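Local coordinates for protein alpha-fucosidase (Bifidobacterium bifidum, PDB 2EAB) that probably hydrolyses terminal alpha-1,2-linked L-fucose from glycans, this chain being the catalytic part of a longer, probably membrane-attached, calcium-binding protein, at residues S706-C711 / N730-T735. Residues are numbered along the deposited sequence; the frame is centred on the assembly and turned at random.
With EDO (1,2-ethanediol), chain G.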
ATOM      1  N   SER A 706       0.097 -25.930  -3.104  1.00  8.23           N
ATOM      2  CA  SER A 706      -0.997 -25.117  -2.572  1.00  7.84           C
ATOM      3  C   SER A 706      -1.452 -24.050  -3.562  1.00  7.88           C
ATOM      4  O   SER A 706      -2.656 -23.864  -3.769  1.00  7.97           O
ATOM      5  CB  SER A 706      -0.587 -24.462  -1.254  1.00  7.99           C
ATOM      6  OG  SER A 706      -0.508 -25.421  -0.220  1.00  8.31           O
ATOM      7  N   LEU A 707      -0.493 -23.341  -4.159  1.00  7.81           N
ATOM      8  CA  LEU A 707      -0.792 -22.317  -5.154  1.00  8.18           C
ATOM      9  C   LEU A 707      -1.507 -22.881  -6.374  1.00  8.52           C
ATOM     10  O   LEU A 707      -2.442 -22.266  -6.879  1.00  8.56           O
ATOM     11  CB  LEU A 707       0.486 -21.605  -5.600  1.00  8.28           C
ATOM     12  CG  LEU A 707       1.113 -20.604  -4.632  1.00  7.80           C
ATOM     13  CD1 LEU A 707       2.493 -20.227  -5.120  1.00  8.29           C
ATOM     14  CD2 LEU A 707       0.249 -19.361  -4.471  1.00  8.12           C
ATOM     15  N   ARG A 708      -1.063 -24.044  -6.851  1.00  8.67           N
ATOM     16  CA  ARG A 708      -1.673 -24.653  -8.032  1.00  9.74           C
ATOM     17  C   ARG A 708      -3.148 -24.965  -7.796  1.00  9.44           C
ATOM     18  O   ARG A 708      -3.989 -24.648  -8.640  1.00  9.64           O
ATOM     19  CB  ARG A 708      -0.915 -25.903  -8.490  1.00  9.93           C
ATOM     20  CG  ARG A 708       0.422 -25.606  -9.166  1.00 10.82           C
ATOM     21  CD  ARG A 708       0.973 -26.815  -9.920  1.00 12.17           C
ATOM     22  NE  ARG A 708       1.023 -28.021  -9.095  1.00 16.24           N
ATOM     23  CZ  ARG A 708       2.038 -28.366  -8.306  1.00 17.08           C
ATOM     24  NH1 ARG A 708       3.118 -27.598  -8.217  1.00 17.78           N
ATOM     25  NH2 ARG A 708       1.972 -29.489  -7.600  1.00 17.40           N
ATOM     26  N   TYR A 709      -3.463 -25.567  -6.651  1.00  9.66           N
ATOM     27  CA  TYR A 709      -4.858 -25.842  -6.321  1.00  9.87           C
ATOM     28  C   TYR A 709      -5.689 -24.562  -6.242  1.00  9.80           C
ATOM     29  O   TYR A 709      -6.826 -24.527  -6.711  1.00  9.91           O
ATOM     30  CB  TYR A 709      -4.975 -26.615  -5.011  1.00 10.39           C
ATOM     31  CG  TYR A 709      -4.719 -28.101  -5.121  1.00 11.14           C
ATOM     32  CD1 TYR A 709      -5.615 -28.939  -5.791  1.00 12.69           C
ATOM     33  CD2 TYR A 709      -3.601 -28.676  -4.522  1.00 11.40           C
ATOM     34  CE1 TYR A 709      -5.387 -30.314  -5.879  1.00 12.96           C
ATOM     35  CE2 TYR A 709      -3.366 -30.046  -4.602  1.00 12.38           C
ATOM     36  CZ  TYR A 709      -4.262 -30.860  -5.281  1.00 12.55           C
ATOM     37  OH  TYR A 709      -4.035 -32.217  -5.364  1.00 13.54           O
ATOM     38  N   ARG A 710      -5.125 -23.510  -5.653  1.00  9.55           N
ATOM     39  CA  ARG A 710      -5.870 -22.260  -5.501  1.00  9.80           C
ATOM     40  C   ARG A 710      -6.051 -21.477  -6.802  1.00  9.89           C
ATOM     41  O   ARG A 710      -7.067 -20.805  -6.977  1.00 10.90           O
ATOM     42  CB  ARG A 710      -5.216 -21.359  -4.456  1.00  9.65           C
ATOM     43  CG  ARG A 710      -6.217 -20.625  -3.570  1.00 12.91           C
ATOM     44  CD  ARG A 710      -6.865 -21.564  -2.557  1.00  9.39           C
ATOM     45  NE  ARG A 710      -6.944 -20.955  -1.228  1.00  8.50           N
ATOM     46  CZ  ARG A 710      -6.805 -21.617  -0.083  1.00  8.00           C
ATOM     47  NH1 ARG A 710      -6.588 -22.930  -0.076  1.00  8.57           N
ATOM     48  NH2 ARG A 710      -6.875 -20.952   1.066  1.00  8.01           N
ATOM     49  N   CYS A 711      -5.082 -21.578  -7.711  1.00  9.82           N
ATOM     50  CA  CYS A 711      -4.979 -20.648  -8.843  1.00 10.22           C
ATOM     51  C   CYS A 711      -5.410 -21.209 -10.195  1.00 10.61           C
ATOM     52  O   CYS A 711      -5.544 -20.456 -11.161  1.00 10.83           O
ATOM     53  CB  CYS A 711      -3.550 -20.108  -8.949  1.00 10.11           C
ATOM     54  SG  CYS A 711      -3.060 -19.071  -7.564  1.00 10.34           S
ATOM     55  N   ASN A 730       2.809 -11.700  -6.508  1.00  6.61           N
ATOM     56  CA  ASN A 730       3.949 -11.682  -5.593  1.00  6.65           C
ATOM     57  C   ASN A 730       4.300 -13.058  -5.041  1.00  6.66           C
ATOM     58  O   ASN A 730       5.479 -13.397  -4.910  1.00  6.38           O
ATOM     59  CB  ASN A 730       3.713 -10.684  -4.463  1.00  6.53           C
ATOM     60  CG  ASN A 730       3.917  -9.254  -4.911  1.00  6.83           C
ATOM     61  OD1 ASN A 730       5.032  -8.722  -4.854  1.00  7.03           O
ATOM     62  ND2 ASN A 730       2.839  -8.617  -5.368  1.00  6.34           N
ATOM     63  N   SER A 731       3.274 -13.850  -4.736  1.00  6.53           N
ATOM     64  CA  SER A 731       3.465 -15.198  -4.204  1.00  6.97           C
ATOM     65  C   SER A 731       4.145 -16.093  -5.229  1.00  6.59           C
ATOM     66  O   SER A 731       5.125 -16.777  -4.921  1.00  6.48           O
ATOM     67  CB  SER A 731       2.131 -15.802  -3.780  1.00  7.16           C
ATOM     68  OG  SER A 731       1.529 -15.030  -2.757  1.00  7.22           O
ATOM     69  N   TRP A 732       3.638 -16.072  -6.456  1.00  6.80           N
ATOM     70  CA  TRP A 732       4.254 -16.851  -7.517  1.00  7.03           C
ATOM     71  C   TRP A 732       5.679 -16.388  -7.831  1.00  6.76           C
ATOM     72  O   TRP A 732       6.537 -17.216  -8.120  1.00  6.97           O
ATOM     73  CB  TRP A 732       3.374 -16.870  -8.761  1.00  7.67           C
ATOM     74  CG  TRP A 732       2.305 -17.930  -8.705  1.00  7.50           C
ATOM     75  CD1 TRP A 732       0.995 -17.762  -8.362  1.00  8.27           C
ATOM     76  CD2 TRP A 732       2.470 -19.324  -8.999  1.00  8.58           C
ATOM     77  NE1 TRP A 732       0.329 -18.966  -8.432  1.00  8.69           N
ATOM     78  CE2 TRP A 732       1.209 -19.941  -8.824  1.00  8.82           C
ATOM     79  CE3 TRP A 732       3.559 -20.111  -9.396  1.00  9.27           C
ATOM     80  CZ2 TRP A 732       1.006 -21.312  -9.034  1.00  9.81           C
ATOM     81  CZ3 TRP A 732       3.358 -21.476  -9.604  1.00  9.83           C
ATOM     82  CH2 TRP A 732       2.089 -22.059  -9.425  1.00  9.74           C
ATOM     83  N   ALA A 733       5.957 -15.089  -7.740  1.00  6.59           N
ATOM     84  CA  ALA A 733       7.322 -14.607  -7.982  1.00  6.79           C
ATOM     85  C   ALA A 733       8.315 -15.271  -7.026  1.00  6.62           C
ATOM     86  O   ALA A 733       9.415 -15.659  -7.428  1.00  6.38           O
ATOM     87  CB  ALA A 733       7.401 -13.097  -7.865  1.00  7.34           C
ATOM     88  N   ARG A 734       7.921 -15.419  -5.763  1.00  6.64           N
ATOM     89  CA  ARG A 734       8.782 -16.014  -4.746  1.00  6.51           C
ATOM     90  C   ARG A 734       9.102 -17.486  -5.016  1.00  6.79           C
ATOM     91  O   ARG A 734      10.085 -18.005  -4.489  1.00  6.62           O
ATOM     92  CB  ARG A 734       8.139 -15.862  -3.363  1.00  6.56           C
ATOM     93  CG  ARG A 734       8.081 -14.416  -2.844  1.00  6.11           C
ATOM     94  CD  ARG A 734       9.472 -13.888  -2.477  1.00  6.60           C
ATOM     95  NE  ARG A 734       9.487 -12.595  -1.782  1.00  6.41           N
ATOM     96  CZ  ARG A 734       9.211 -12.432  -0.489  1.00  6.10           C
ATOM     97  NH1 ARG A 734       8.832 -13.466   0.253  1.00  6.59           N
ATOM     98  NH2 ARG A 734       9.297 -11.226   0.061  1.00  6.38           N
ATOM     99  N   THR A 735       8.277 -18.156  -5.822  1.00  6.71           N
ATOM    100  CA  THR A 735       8.515 -19.557  -6.187  1.00  7.35           C
ATOM    101  C   THR A 735       9.613 -19.725  -7.237  1.00  7.57           C
ATOM    102  O   THR A 735      10.092 -20.842  -7.452  1.00  8.04           O
ATOM    103  CB  THR A 735       7.254 -20.258  -6.762  1.00  7.43           C
ATOM    104  OG1 THR A 735       6.988 -19.765  -8.081  1.00  7.80           O
ATOM    105  CG2 THR A 735       6.036 -20.066  -5.877  1.00  7.82           C
TER
HETATM  106  C1  EDO G4807       8.325  -8.411  -0.254  1.00 42.74           C
HETATM  107  O1  EDO G4807       9.670  -8.896  -0.751  1.00 37.02           O
HETATM  108  C2  EDO G4807       8.321  -6.847  -0.469  1.00 43.60           C
HETATM  109  O2  EDO G4807       9.444  -6.309   0.271  1.00 37.12           O
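Leu707 lies across one face of the Trp732 indole, the two side chains sliding past each other in opposite directions. Its CB meets the benzo side of the ring, 3.5 Å from Trp732 CZ2. Leu707 CG stands anti to the carbonyl carbon, and the extended chi2 (168°) carries CD1 over the indole, 4.0 Å from the centroid of the Trp732 five-membered ring and almost on the ring normal, a CH-pi contact. The same methyl meets Thr735 tip to tip, Leu707 CD1 to Thr735 CG2 at 3.6 Å, while CD2 touches Ser731 CB. The indole rim is held in its own plane: Trp732 NE1 donates to Cys711 SG over 3.5 Å, nearly straight at 170°, and CH2 meets Arg708 CG, whose side chain crosses at about a right angle. An alanine in place of Trp732 would probably leave Cys711 SG without this donor and open a gap beneath Leu707. Thr735 OG1 folds back to Trp732 O (2.6 Å), on a carbonyl lone pair, and Thr735 N shares that acceptor. Trp732 also packs on Thr740, Thr741 and Leu744 of helix 738-751. The short axes run 11.6 Å apart at 147°, near-antiparallel, and the indole and Leu707 together fill this separation. The arrangement is buried helix-helix packing within the mainly helical family 95 catalytic domain, joining helices 697-711 and 722-734 as in an (alpha/alpha)6 barrel.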